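Beta-agarase D (Zobellia galactanivorans, PDB 4ASM) is a family 16 glycoside hydrolase that cuts the beta-1,4 linkages of agarose at random, with retention of anomeric configuration, here seen as its catalytic domain. Local coordinates at residues A[82-87]-A[121-126]; A[89-94]-A[351-356]; A[136-141]-A[218-223]. All blocks are in the same frame, centred on the assembly; numbering follows the deposited sequence.

Contact 1: residues A[82-87]-A[121-126]; sequences NHVAVS and GCITNK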
ATOM      1  N   ASN A  82       7.015 -19.166   5.263  1.00  6.97           N
ATOM      2  CA  ASN A  82       5.978 -20.182   5.032  1.00  7.15           C
ATOM      3  C   ASN A  82       4.540 -19.672   5.163  1.00  7.41           C
ATOM      4  O   ASN A  82       3.596 -20.471   5.140  1.00  8.31           O
ATOM      5  CB  ASN A  82       6.204 -21.451   5.876  1.00  6.64           C
ATOM      6  CG  ASN A  82       5.858 -21.257   7.327  1.00  9.15           C
ATOM      7  OD1 ASN A  82       5.508 -20.151   7.769  1.00  8.92           O
ATOM      8  ND2 ASN A  82       5.948 -22.334   8.096  1.00 11.50           N
ATOM      9  N   HIS A  83       4.386 -18.351   5.300  1.00  6.30           N
ATOM     10  CA  HIS A  83       3.048 -17.720   5.345  1.00  6.49           C
ATOM     11  C   HIS A  83       2.627 -17.159   3.981  1.00  6.37           C
ATOM     12  O   HIS A  83       1.904 -16.174   3.894  1.00  6.03           O
ATOM     13  CB  HIS A  83       3.006 -16.641   6.447  1.00  6.16           C
ATOM     14  CG  HIS A  83       2.831 -17.200   7.822  1.00  5.89           C
ATOM     15  ND1 HIS A  83       3.484 -18.339   8.256  1.00  7.77           N
ATOM     16  CD2 HIS A  83       2.011 -16.824   8.832  1.00  5.08           C
ATOM     17  CE1 HIS A  83       3.099 -18.611   9.493  1.00  8.26           C
ATOM     18  NE2 HIS A  83       2.209 -17.708   9.866  1.00  7.49           N
ATOM     19  N   VAL A  84       3.058 -17.839   2.920  1.00  6.80           N
ATOM     20  CA  VAL A  84       2.823 -17.455   1.532  1.00  6.71           C
ATOM     21  C   VAL A  84       2.545 -18.738   0.770  1.00  7.42           C
ATOM     22  O   VAL A  84       3.288 -19.705   0.902  1.00  7.36           O
ATOM     23  CB  VAL A  84       4.109 -16.839   0.907  1.00  7.39           C
ATOM     24  CG1 VAL A  84       3.904 -16.571  -0.579  1.00  6.51           C
ATOM     25  CG2 VAL A  84       4.536 -15.563   1.650  1.00  7.13           C
ATOM     26  N   ALA A  85       1.457 -18.753   0.009  1.00  7.03           N
ATOM     27  CA  ALA A  85       1.175 -19.890  -0.885  1.00  7.63           C
ATOM     28  C   ALA A  85       0.361 -19.402  -2.080  1.00  7.38           C
ATOM     29  O   ALA A  85      -0.218 -18.309  -2.060  1.00  7.00           O
ATOM     30  CB  ALA A  85       0.404 -20.962  -0.137  1.00  7.25           C
ATOM     31  N   VAL A  86       0.323 -20.209  -3.137  1.00  7.96           N
ATOM     32  CA  VAL A  86      -0.596 -19.941  -4.235  1.00  7.99           C
ATOM     33  C   VAL A  86      -1.403 -21.215  -4.402  1.00  9.21           C
ATOM     34  O   VAL A  86      -0.825 -22.294  -4.526  1.00  9.73           O
ATOM     35  CB  VAL A  86       0.130 -19.537  -5.546  1.00  7.39           C
ATOM     36  CG1 VAL A  86      -0.860 -19.183  -6.658  1.00  8.35           C
ATOM     37  CG2 VAL A  86       1.054 -18.352  -5.263  1.00  7.43           C
ATOM     38  N   SER A  87      -2.731 -21.080  -4.368  1.00  9.45           N
ATOM     39  CA  SER A  87      -3.642 -22.226  -4.526  1.00 10.76           C
ATOM     40  C   SER A  87      -5.070 -21.754  -4.650  1.00 10.49           C
ATOM     41  O   SER A  87      -5.422 -20.674  -4.171  1.00 10.84           O
ATOM     42  CB  SER A  87      -3.519 -23.233  -3.369  1.00 11.78           C
ATOM     43  OG  SER A  87      -3.852 -22.622  -2.141  1.00 15.34           O
ATOM     44  N   GLY A 121       3.056 -13.202   6.088  1.00  5.57           N
ATOM     45  CA  GLY A 121       3.797 -13.364   4.842  1.00  5.62           C
ATOM     46  C   GLY A 121       4.148 -12.035   4.173  1.00  5.33           C
ATOM     47  O   GLY A 121       3.502 -11.005   4.405  1.00  4.99           O
ATOM     48  N   CYS A 122       5.161 -12.082   3.315  1.00  6.13           N
ATOM     49  CA  CYS A 122       5.612 -10.923   2.559  1.00  5.97           C
ATOM     50  C   CYS A 122       6.279 -11.449   1.308  1.00  6.32           C
ATOM     51  O   CYS A 122       7.123 -12.348   1.409  1.00  7.32           O
ATOM     52  CB  CYS A 122       6.620 -10.113   3.383  1.00  6.14           C
ATOM     53  SG  CYS A 122       7.114  -8.552   2.613  1.00  7.31           S
ATOM     54  N   ILE A 123       5.907 -10.909   0.149  1.00  5.84           N
ATOM     55  CA  ILE A 123       6.526 -11.322  -1.104  1.00  6.05           C
ATOM     56  C   ILE A 123       6.975 -10.123  -1.903  1.00  5.64           C
ATOM     57  O   ILE A 123       6.431  -9.023  -1.752  1.00  5.77           O
ATOM     58  CB  ILE A 123       5.581 -12.209  -1.966  1.00  5.79           C
ATOM     59  CG1 ILE A 123       4.436 -11.382  -2.550  1.00  5.89           C
ATOM     60  CG2 ILE A 123       5.062 -13.381  -1.142  1.00  7.58           C
ATOM     61  CD1 ILE A 123       3.525 -12.206  -3.477  1.00  6.73           C
ATOM     62  N   THR A 124       7.928 -10.364  -2.808  1.00  5.57           N
ATOM     63  CA  THR A 124       8.434  -9.351  -3.736  1.00  5.46           C
ATOM     64  C   THR A 124       8.394  -9.913  -5.167  1.00  5.08           C
ATOM     65  O   THR A 124       8.781 -11.069  -5.389  1.00  5.96           O
ATOM     66  CB  THR A 124       9.896  -9.053  -3.402  1.00  5.40           C
ATOM     67  OG1 THR A 124       9.995  -8.586  -2.047  1.00  6.34           O
ATOM     68  CG2 THR A 124      10.451  -7.981  -4.313  1.00  7.28           C
ATOM     69  N   ASN A 125       7.919  -9.114  -6.114  1.00  5.38           N
ATOM     70  CA  ASN A 125       7.907  -9.466  -7.535  1.00  5.82           C
ATOM     71  C   ASN A 125       9.296  -9.318  -8.136  1.00  6.33           C
ATOM     72  O   ASN A 125      10.053  -8.404  -7.768  1.00  7.15           O
ATOM     73  CB  ASN A 125       6.855  -8.589  -8.259  1.00  5.73           C
ATOM     74  CG  ASN A 125       6.430  -9.135  -9.609  1.00  6.53           C
ATOM     75  OD1 ASN A 125       5.236  -9.410  -9.843  1.00  8.42           O
ATOM     76  ND2 ASN A 125       7.363  -9.255 -10.502  1.00  4.22           N
ATOM     77  N   LYS A 126       9.652 -10.239  -9.040  1.00  7.29           N
ATOM     78  CA  LYS A 126      11.011 -10.223  -9.611  1.00  8.03           C
ATOM     79  C   LYS A 126      11.179  -9.188 -10.725  1.00  8.20           C
ATOM     80  O   LYS A 126      12.297  -8.973 -11.199  1.00  9.63           O
ATOM     81  CB  LYS A 126      11.362 -11.612 -10.133  1.00  8.83           C
ATOM     82  CG  LYS A 126      11.362 -12.626  -9.015  1.00 11.61           C
ATOM     83  CD  LYS A 126      12.749 -12.955  -8.575  1.00 20.36           C
ATOM     84  CE  LYS A 126      13.232 -14.197  -9.247  1.00 21.27           C
ATOM     85  NZ  LYS A 126      14.630 -14.446  -8.826  1.00 20.82           N
TER

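Contact 2: residues A[89-94]-A[351-356]; sequences GNLNIW and LLVDWI. With CA (calcium ion), chain B.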
ATOM      1  N   GLY A  89      -6.633 -20.601  -7.072  1.00 10.04           N
ATOM      2  CA  GLY A  89      -6.766 -19.428  -7.928  1.00  9.07           C
ATOM      3  C   GLY A  89      -6.281 -18.120  -7.304  1.00  8.74           C
ATOM      4  O   GLY A  89      -6.373 -17.077  -7.924  1.00  8.84           O
ATOM      5  N   ASN A  90      -5.766 -18.193  -6.085  1.00  8.23           N
ATOM      6  CA  ASN A  90      -5.351 -16.981  -5.368  1.00  7.16           C
ATOM      7  C   ASN A  90      -3.953 -17.103  -4.802  1.00  6.36           C
ATOM      8  O   ASN A  90      -3.553 -18.181  -4.341  1.00  7.09           O
ATOM      9  CB  ASN A  90      -6.265 -16.715  -4.157  1.00  7.87           C
ATOM     10  CG  ASN A  90      -7.718 -16.506  -4.524  1.00  9.39           C
ATOM     11  OD1 ASN A  90      -8.074 -15.535  -5.197  1.00 11.20           O
ATOM     12  ND2 ASN A  90      -8.582 -17.409  -4.042  1.00 10.92           N
ATOM     13  N   LEU A  91      -3.241 -15.974  -4.762  1.00  6.12           N
ATOM     14  CA  LEU A  91      -2.166 -15.820  -3.792  1.00  5.57           C
ATOM     15  C   LEU A  91      -2.794 -15.783  -2.387  1.00  5.99           C
ATOM     16  O   LEU A  91      -3.777 -15.058  -2.167  1.00  6.50           O
ATOM     17  CB  LEU A  91      -1.421 -14.509  -4.064  1.00  5.03           C
ATOM     18  CG  LEU A  91      -0.379 -14.049  -3.045  1.00  5.35           C
ATOM     19  CD1 LEU A  91       0.878 -14.957  -3.018  1.00  5.64           C
ATOM     20  CD2 LEU A  91      -0.009 -12.585  -3.284  1.00  5.53           C
ATOM     21  N   ASN A  92      -2.222 -16.545  -1.459  1.00  5.99           N
ATOM     22  CA  ASN A  92      -2.640 -16.558  -0.064  1.00  6.32           C
ATOM     23  C   ASN A  92      -1.477 -16.004   0.750  1.00  6.29           C
ATOM     24  O   ASN A  92      -0.361 -16.517   0.658  1.00  6.73           O
ATOM     25  CB  ASN A  92      -2.892 -18.000   0.427  1.00  6.03           C
ATOM     26  CG  ASN A  92      -4.184 -18.631  -0.126  1.00  9.09           C
ATOM     27  OD1 ASN A  92      -5.046 -19.036   0.652  1.00 10.81           O
ATOM     28  ND2 ASN A  92      -4.297 -18.753  -1.447  1.00 11.95           N
ATOM     29  N   ILE A  93      -1.725 -14.948   1.528  1.00  5.79           N
ATOM     30  CA  ILE A  93      -0.724 -14.439   2.477  1.00  6.75           C
ATOM     31  C   ILE A  93      -1.443 -14.266   3.796  1.00  6.34           C
ATOM     32  O   ILE A  93      -2.413 -13.519   3.872  1.00  6.33           O
ATOM     33  CB  ILE A  93      -0.104 -13.105   1.996  1.00  6.49           C
ATOM     34  CG1 ILE A  93       0.810 -13.381   0.809  1.00  8.80           C
ATOM     35  CG2 ILE A  93       0.744 -12.458   3.110  1.00  7.99           C
ATOM     36  CD1 ILE A  93       1.479 -12.137   0.221  1.00 10.21           C
ATOM     37  N   TRP A  94      -0.988 -14.956   4.834  1.00  5.89           N
ATOM     38  CA  TRP A  94      -1.733 -14.941   6.086  1.00  6.34           C
ATOM     39  C   TRP A  94      -0.894 -14.565   7.282  1.00  6.13           C
ATOM     40  O   TRP A  94       0.315 -14.353   7.174  1.00  7.00           O
ATOM     41  CB  TRP A  94      -2.431 -16.288   6.314  1.00  6.34           C
ATOM     42  CG  TRP A  94      -1.543 -17.468   6.488  1.00  7.58           C
ATOM     43  CD1 TRP A  94      -1.152 -18.021   7.671  1.00  8.66           C
ATOM     44  CD2 TRP A  94      -0.973 -18.272   5.451  1.00  7.80           C
ATOM     45  NE1 TRP A  94      -0.370 -19.138   7.441  1.00  8.98           N
ATOM     46  CE2 TRP A  94      -0.241 -19.307   6.085  1.00  8.26           C
ATOM     47  CE3 TRP A  94      -1.015 -18.227   4.047  1.00  7.94           C
ATOM     48  CZ2 TRP A  94       0.464 -20.272   5.365  1.00  7.99           C
ATOM     49  CZ3 TRP A  94      -0.297 -19.196   3.326  1.00  8.01           C
ATOM     50  CH2 TRP A  94       0.422 -20.205   3.997  1.00  8.16           C
ATOM     51  N   LEU A 351      -5.102 -13.054   3.511  1.00  6.57           N
ATOM     52  CA  LEU A 351      -5.290 -12.154   2.380  1.00  6.35           C
ATOM     53  C   LEU A 351      -5.300 -12.967   1.089  1.00  6.20           C
ATOM     54  O   LEU A 351      -4.393 -13.745   0.868  1.00  6.95           O
ATOM     55  CB  LEU A 351      -4.140 -11.137   2.374  1.00  6.75           C
ATOM     56  CG  LEU A 351      -4.173 -10.089   1.267  1.00  5.59           C
ATOM     57  CD1 LEU A 351      -5.288  -9.084   1.464  1.00  6.30           C
ATOM     58  CD2 LEU A 351      -2.831  -9.367   1.210  1.00  6.82           C
ATOM     59  N   LEU A 352      -6.313 -12.765   0.237  1.00  6.27           N
ATOM     60  CA  LEU A 352      -6.418 -13.512  -1.034  1.00  7.14           C
ATOM     61  C   LEU A 352      -6.318 -12.564  -2.203  1.00  6.89           C
ATOM     62  O   LEU A 352      -7.151 -11.665  -2.342  1.00  8.31           O
ATOM     63  CB  LEU A 352      -7.764 -14.252  -1.120  1.00  6.86           C
ATOM     64  CG  LEU A 352      -8.037 -15.326  -0.068  1.00  7.77           C
ATOM     65  CD1 LEU A 352      -9.390 -15.957  -0.329  1.00  8.86           C
ATOM     66  CD2 LEU A 352      -6.952 -16.395  -0.024  1.00  9.91           C
ATOM     67  N   VAL A 353      -5.302 -12.749  -3.050  1.00  6.54           N
ATOM     68  CA  VAL A 353      -5.188 -11.957  -4.267  1.00  6.06           C
ATOM     69  C   VAL A 353      -5.466 -12.864  -5.472  1.00  6.56           C
ATOM     70  O   VAL A 353      -4.722 -13.799  -5.779  1.00  6.91           O
ATOM     71  CB  VAL A 353      -3.818 -11.251  -4.409  1.00  5.97           C
ATOM     72  CG1 VAL A 353      -3.784 -10.384  -5.667  1.00  6.57           C
ATOM     73  CG2 VAL A 353      -3.494 -10.400  -3.144  1.00  5.59           C
ATOM     74  N   ASP A 354      -6.569 -12.579  -6.143  1.00  6.19           N
ATOM     75  CA  ASP A 354      -6.966 -13.342  -7.320  1.00  6.81           C
ATOM     76  C   ASP A 354      -5.998 -13.108  -8.473  1.00  7.18           C
ATOM     77  O   ASP A 354      -5.620 -14.050  -9.186  1.00  7.71           O
ATOM     78  CB  ASP A 354      -8.387 -12.910  -7.680  1.00  7.03           C
ATOM     79  CG  ASP A 354      -9.008 -13.709  -8.826  1.00  8.43           C
ATOM     80  OD1 ASP A 354      -8.478 -14.777  -9.229  1.00 10.06           O
ATOM     81  OD2 ASP A 354     -10.057 -13.257  -9.314  1.00 10.33           O
ATOM     82  N   TRP A 355      -5.594 -11.854  -8.650  1.00  6.85           N
ATOM     83  CA  TRP A 355      -4.672 -11.493  -9.714  1.00  6.47           C
ATOM     84  C   TRP A 355      -4.085 -10.116  -9.487  1.00  6.79           C
ATOM     85  O   TRP A 355      -4.661  -9.288  -8.784  1.00  6.33           O
ATOM     86  CB  TRP A 355      -5.339 -11.563 -11.088  1.00  7.21           C
ATOM     87  CG  TRP A 355      -6.651 -10.834 -11.303  1.00  6.84           C
ATOM     88  CD1 TRP A 355      -7.881 -11.424 -11.392  1.00  6.87           C
ATOM     89  CD2 TRP A 355      -6.865  -9.426 -11.580  1.00  6.14           C
ATOM     90  NE1 TRP A 355      -8.844 -10.482 -11.667  1.00  7.40           N
ATOM     91  CE2 TRP A 355      -8.254  -9.253 -11.783  1.00  6.62           C
ATOM     92  CE3 TRP A 355      -6.030  -8.297 -11.632  1.00  6.20           C
ATOM     93  CZ2 TRP A 355      -8.828  -8.000 -12.059  1.00  7.01           C
ATOM     94  CZ3 TRP A 355      -6.602  -7.047 -11.904  1.00  7.23           C
ATOM     95  CH2 TRP A 355      -7.994  -6.915 -12.126  1.00  7.39           C
ATOM     96  N   ILE A 356      -2.922  -9.891 -10.087  1.00  6.18           N
ATOM     97  CA  ILE A 356      -2.315  -8.579 -10.171  1.00  6.38           C
ATOM     98  C   ILE A 356      -1.793  -8.400 -11.592  1.00  6.43           C
ATOM     99  O   ILE A 356      -1.079  -9.265 -12.122  1.00  7.20           O
ATOM    100  CB  ILE A 356      -1.222  -8.376  -9.077  1.00  5.80           C
ATOM    101  CG1 ILE A 356      -0.696  -6.931  -9.073  1.00  6.39           C
ATOM    102  CG2 ILE A 356      -0.105  -9.427  -9.203  1.00  6.78           C
ATOM    103  CD1 ILE A 356       0.166  -6.629  -7.868  1.00  6.91           C
TER
HETATM  104 CA    CA B1359      -6.711 -16.108 -10.048  1.00  8.99          CA
HETATM  105  O   HOH W   1      -9.369 -13.015  -4.171  1.00 16.95           O
HETATM  106  O   HOH W   2      -8.691 -17.510 -10.010  1.00 13.14           O

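Contact 3: residues A[136-141]-A[218-223]; sequences EARVKV and GKTIRI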
ATOM      1  N   GLU A 136      -2.641  -3.009 -10.956  1.00  5.85           N
ATOM      2  CA  GLU A 136      -3.959  -3.223 -10.348  1.00  5.40           C
ATOM      3  C   GLU A 136      -4.126  -4.660  -9.880  1.00  5.98           C
ATOM      4  O   GLU A 136      -3.703  -5.589 -10.581  1.00  6.23           O
ATOM      5  CB  GLU A 136      -5.073  -2.882 -11.365  1.00  5.97           C
ATOM      6  CG  GLU A 136      -6.495  -2.959 -10.810  1.00  6.74           C
ATOM      7  CD  GLU A 136      -7.556  -2.864 -11.874  1.00  8.51           C
ATOM      8  OE1 GLU A 136      -7.338  -3.391 -12.982  1.00  9.26           O
ATOM      9  OE2 GLU A 136      -8.620  -2.270 -11.602  1.00  8.84           O
ATOM     10  N   ALA A 137      -4.761  -4.849  -8.720  1.00  5.29           N
ATOM     11  CA  ALA A 137      -5.009  -6.180  -8.179  1.00  5.06           C
ATOM     12  C   ALA A 137      -6.468  -6.393  -7.845  1.00  5.87           C
ATOM     13  O   ALA A 137      -7.175  -5.442  -7.496  1.00  6.32           O
ATOM     14  CB  ALA A 137      -4.158  -6.428  -6.935  1.00  6.80           C
ATOM     15  N   ARG A 138      -6.912  -7.645  -7.960  1.00  5.55           N
ATOM     16  CA  ARG A 138      -8.212  -8.035  -7.433  1.00  5.73           C
ATOM     17  C   ARG A 138      -7.922  -8.810  -6.162  1.00  5.63           C
ATOM     18  O   ARG A 138      -7.224  -9.826  -6.181  1.00  6.37           O
ATOM     19  CB  ARG A 138      -9.007  -8.877  -8.432  1.00  5.68           C
ATOM     20  CG  ARG A 138     -10.387  -9.241  -7.918  1.00  7.05           C
ATOM     21  CD  ARG A 138     -11.242  -9.855  -9.049  1.00  6.04           C
ATOM     22  NE  ARG A 138     -12.617 -10.064  -8.574  1.00  7.36           N
ATOM     23  CZ  ARG A 138     -13.078 -11.199  -8.056  1.00  7.87           C
ATOM     24  NH1 ARG A 138     -12.292 -12.259  -7.939  1.00 10.57           N
ATOM     25  NH2 ARG A 138     -14.338 -11.265  -7.627  1.00 11.84           N
ATOM     26  N   VAL A 139      -8.465  -8.324  -5.047  1.00  5.96           N
ATOM     27  CA  VAL A 139      -8.043  -8.770  -3.721  1.00  6.00           C
ATOM     28  C   VAL A 139      -9.210  -8.828  -2.742  1.00  5.70           C
ATOM     29  O   VAL A 139     -10.038  -7.918  -2.734  1.00  5.57           O
ATOM     30  CB  VAL A 139      -6.920  -7.844  -3.178  1.00  6.50           C
ATOM     31  CG1 VAL A 139      -7.329  -6.354  -3.219  1.00  7.03           C
ATOM     32  CG2 VAL A 139      -6.473  -8.281  -1.784  1.00  6.75           C
ATOM     33  N   LYS A 140      -9.282  -9.910  -1.958  1.00  5.88           N
ATOM     34  CA  LYS A 140     -10.202  -9.969  -0.841  1.00  6.92           C
ATOM     35  C   LYS A 140      -9.458  -9.428   0.369  1.00  6.33           C
ATOM     36  O   LYS A 140      -8.586 -10.108   0.935  1.00  6.69           O
ATOM     37  CB  LYS A 140     -10.655 -11.393  -0.579  1.00  7.73           C
ATOM     38  CG  LYS A 140     -11.733 -11.490   0.505  1.00  8.64           C
ATOM     39  CD  LYS A 140     -12.173 -12.916   0.711  1.00 13.13           C
ATOM     40  CE  LYS A 140     -13.338 -13.004   1.681  1.00 17.64           C
ATOM     41  NZ  LYS A 140     -13.743 -14.434   1.899  1.00 21.64           N
ATOM     42  N   VAL A 141      -9.826  -8.210   0.764  1.00  6.65           N
ATOM     43  CA  VAL A 141      -9.213  -7.567   1.929  1.00  6.37           C
ATOM     44  C   VAL A 141      -9.427  -8.452   3.161  1.00  6.72           C
ATOM     45  O   VAL A 141     -10.529  -8.979   3.360  1.00  6.23           O
ATOM     46  CB  VAL A 141      -9.849  -6.173   2.147  1.00  6.11           C
ATOM     47  CG1 VAL A 141      -9.288  -5.489   3.393  1.00  6.92           C
ATOM     48  CG2 VAL A 141      -9.668  -5.301   0.882  1.00  6.66           C
ATOM     49  N   GLY A 218     -13.112  -8.562   4.239  1.00  7.01           N
ATOM     50  CA  GLY A 218     -13.999  -9.587   3.663  1.00  8.44           C
ATOM     51  C   GLY A 218     -14.575  -9.266   2.296  1.00  8.66           C
ATOM     52  O   GLY A 218     -15.177 -10.148   1.657  1.00  9.46           O
ATOM     53  N   LYS A 219     -14.397  -8.028   1.830  1.00  7.97           N
ATOM     54  CA  LYS A 219     -14.867  -7.640   0.490  1.00  8.55           C
ATOM     55  C   LYS A 219     -13.766  -7.904  -0.523  1.00  8.52           C
ATOM     56  O   LYS A 219     -12.574  -7.691  -0.228  1.00  8.14           O
ATOM     57  CB  LYS A 219     -15.248  -6.153   0.437  1.00  9.46           C
ATOM     58  CG  LYS A 219     -16.481  -5.803   1.237  1.00 13.64           C
ATOM     59  CD  LYS A 219     -16.860  -4.337   1.047  1.00 19.31           C
ATOM     60  CE  LYS A 219     -18.365  -4.157   0.943  1.00 24.36           C
ATOM     61  NZ  LYS A 219     -18.830  -4.387  -0.462  1.00 27.33           N
ATOM     62  N   THR A 220     -14.144  -8.376  -1.713  1.00  8.93           N
ATOM     63  CA  THR A 220     -13.172  -8.402  -2.794  1.00  9.32           C
ATOM     64  C   THR A 220     -13.363  -7.220  -3.726  1.00  9.11           C
ATOM     65  O   THR A 220     -14.474  -6.936  -4.220  1.00 10.61           O
ATOM     66  CB  THR A 220     -12.831  -9.791  -3.448  1.00 12.55           C
ATOM     67  OG1 THR A 220     -12.799  -9.774  -4.893  1.00 15.23           O
ATOM     68  CG2 THR A 220     -13.500 -10.941  -2.796  1.00  7.06           C
ATOM     69  N   ILE A 221     -12.262  -6.511  -3.900  1.00  7.60           N
ATOM     70  CA  ILE A 221     -12.237  -5.265  -4.633  1.00  7.35           C
ATOM     71  C   ILE A 221     -11.160  -5.355  -5.712  1.00  6.52           C
ATOM     72  O   ILE A 221     -10.258  -6.209  -5.645  1.00  7.15           O
ATOM     73  CB  ILE A 221     -11.948  -4.056  -3.701  1.00  7.54           C
ATOM     74  CG1 ILE A 221     -10.562  -4.148  -3.052  1.00  5.81           C
ATOM     75  CG2 ILE A 221     -13.020  -3.930  -2.592  1.00  8.83           C
ATOM     76  CD1 ILE A 221     -10.180  -2.823  -2.311  1.00  6.76           C
ATOM     77  N   ARG A 222     -11.249  -4.478  -6.706  1.00  6.55           N
ATOM     78  CA  ARG A 222     -10.115  -4.198  -7.580  1.00  7.52           C
ATOM     79  C   ARG A 222      -9.534  -2.868  -7.144  1.00  7.09           C
ATOM     80  O   ARG A 222     -10.271  -1.894  -6.949  1.00  8.15           O
ATOM     81  CB  ARG A 222     -10.558  -4.083  -9.036  1.00  8.28           C
ATOM     82  CG  ARG A 222     -10.965  -5.386  -9.645  1.00 10.72           C
ATOM     83  CD  ARG A 222     -11.067  -5.181 -11.134  1.00 13.28           C
ATOM     84  NE  ARG A 222     -12.250  -4.431 -11.556  1.00 14.98           N
ATOM     85  CZ  ARG A 222     -12.255  -3.342 -12.336  1.00 14.32           C
ATOM     86  NH1 ARG A 222     -11.141  -2.763 -12.795  1.00 14.32           N
ATOM     87  NH2 ARG A 222     -13.426  -2.822 -12.675  1.00 15.54           N
ATOM     88  N   ILE A 223      -8.226  -2.817  -6.965  1.00  5.86           N
ATOM     89  CA  ILE A 223      -7.589  -1.558  -6.554  1.00  5.84           C
ATOM     90  C   ILE A 223      -6.273  -1.413  -7.314  1.00  5.46           C
ATOM     91  O   ILE A 223      -5.514  -2.375  -7.443  1.00  5.68           O
ATOM     92  CB  ILE A 223      -7.429  -1.471  -5.015  1.00  5.34           C
ATOM     93  CG1 ILE A 223      -6.843  -0.116  -4.579  1.00  5.94           C
ATOM     94  CG2 ILE A 223      -6.629  -2.649  -4.466  1.00  5.68           C
ATOM     95  CD1 ILE A 223      -7.079   0.156  -3.087  1.00  6.25           C
TER
HETATM   96  O   HOH W   3      -9.873  -0.509  -9.889  1.00  7.19           O
HETATM   97  O   HOH W   4     -15.661  -8.502  -6.701  1.00 31.15           O

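Contact 1: residues A[82-87]-A[121-126]
Val-84 and Ile-123 meet through their methyls, and this is the dense part of the contact. Ile-123 CG2 sits in the fork of the valine, 3.4 Å from Val-84 CG1, which is tighter than ordinary carbon packing. The other prong, Val-84 CG2, lies 3.6 Å from Ile-123 CG2, so one methyl is gripped by two. With Val-84 CG1 anti to the backbone N (chi1 174°) and CG2 beside it, both methyls are turned to Ile-123 CG2. Around this pair, Ile-123 also touches Leu-91, Ile-93, Trp-56 and Ile-323, in the hydrophobic interior of the beta-sandwich typical of GH16 enzymes.

Next to it the backbones come close at Gly-121. His-83 CB stands 3.5 Å from Gly-121 N, and Gly-121 CA offers a C-H to His-83 O at 3.5 Å. A CB on Gly-121 would run into that same carbonyl oxygen, so the close approach depends on the missing side chain. The imidazole of His-83 leads away from here, stacking on Trp-94 and hydrogen-bonding Ser-96 OG through NE2.

Beyond these residues the segments part quickly. Ser-87 at one end is partly exposed, and Lys-126 at the other reaches solvent, with its NZ in a salt bridge to Asp-47; neither touches the opposite segment.

The chemistry is almost wholly apolar: no conventional hydrogen bond crosses, and backbone pairing of both His-83 and Gly-121 with Trp-94 ties the segments together indirectly. Residues 82-87 belong to a stretch that, by similarity, binds substrate, and what they share directly with 121-126 is methyl packing and one C-H...O approach.

Contact 2: residues A[89-94]-A[351-356]
The side-chain amides of Asn-90 and Asn-92, on one strand of an antiparallel pair in the GH16 beta-sandwich, each turn a face to Leu-352 on the other. Over the Asn-90 amide lies Leu-352 CB, 4.1 Å from CG, with CD1 beyond it above ND2. Near the plane of this amide, on its oxygen side, Asp-354 CA comes to 3.2 Å from Asn-90 OD1. Leu-352 CD2 rests on the face of the Asn-92 amide, 3.3 Å from OD1 of that residue. Asn-92 is held by a hydrogen bond from Asn-350 ND2 to its OD1 and by a weak one from its own ND2 to Asn-90 O.

The segments run at 153° to each other. Leu-91 with Val-353 and Ile-93 with Leu-351 are hydrogen-bonded pairs, four backbone bonds in all; Asn-92 with Leu-352 is the non-hydrogen-bonded pair between them. Leu-91, Val-353, Ile-93 and Leu-351 project from the opposite face into the core, where Ile-323 packs against Leu-91, Ile-93 and Leu-351.

On its other side strand 350-362 has a classic beta bulge against strand 133-140, Asp-354 and Trp-355 both facing Arg-138. Asp-354 CG is anti to the backbone N (chi1 -175°) and so beside its own carbonyl carbon; carbonyl O and carboxylate OD1 bind the same calcium ion, which Gly-89 O joins from the other segment. Asp-9, Asp-34, Asn-36 and a water complete the site. The carboxylate is thus divided: Asp-354 OD1 lies 2.4 Å from calcium, while OD2 makes a salt bridge to Arg-138 NH1.

Contact 3: residues A[136-141]-A[218-223]
Val-139 CG1 is the knob of this contact, filling the hollow between Ile-221 CG1 at 3.9 Å and Ile-223 CG2. It gets there because it sits between the backbone N and the carbonyl carbon (chi1 53°). The segments form an antiparallel ladder in the GH16 beta-sandwich, with backbone bonds joining Ala-137 to Ile-223 and Val-139 to Ile-221. Two more, between Val-141 and residues 218 and 219, carry the pairing past the end of the strands. On this inward side Val-141 CG2 continues the row by touching Ile-221 CD1, and Met-164 of strand 159-166 packs over Val-139, Val-141 and Ile-223.

The other face is built of long side chains laid around Thr-220. Its OG1 stands 3.4 Å above the centre of the Arg-138 guanidinium, the group that also serves Asp-354. Its methyl fits against the root of the Lys-140 chain, with Thr-220 CG2 3.6 Å from Lys-140 CB. Farther along the same extended lysine, CE comes to 3.4 Å from Gly-218 O.

At the far end Glu-136 reaches out along an extended chain, while Arg-222 bends at chi3 (-74°). A salt bridge closes between Glu-136 OE2 and Arg-222 NH1 at 2.8 Å, on the syn side of the carboxylate; it is short but bent, tilted from both the carboxylate and guanidinium planes, which stand 76° apart. OE2 also accepts from a water, and OE1 is paired with Arg-357. An alanine in place of Glu-136 would probably leave Arg-222 NH1 without its charged mate and free to swing, and Arg-357 without this carboxylate. Near Thr-220 another water bridges the strands, accepting from Arg-138 NH2 at 3.2 Å and donating to Thr-220 O.

The three contacts run side by side, with contact 2 in the middle: its centre lies about 9 Å from each of the others, whereas those of contacts 1 and 3 are about 17 Å apart. Strand 90-96 passes the pairing to contact 1 through Asn-92 N and Ala-85 O, 2.7 Å apart. Strand 350-362 passes it to contact 3, Lys-140 N lying 2.8 Å from Leu-352 O. Toward the probable catalytic cleft, the side chain of Cys-122 in contact 1 is about 11 Å from that of Glu-160, the likely nucleophile. That of Ile-223 in contact 3 is about 8 Å from that of Glu-165, the likely proton donor.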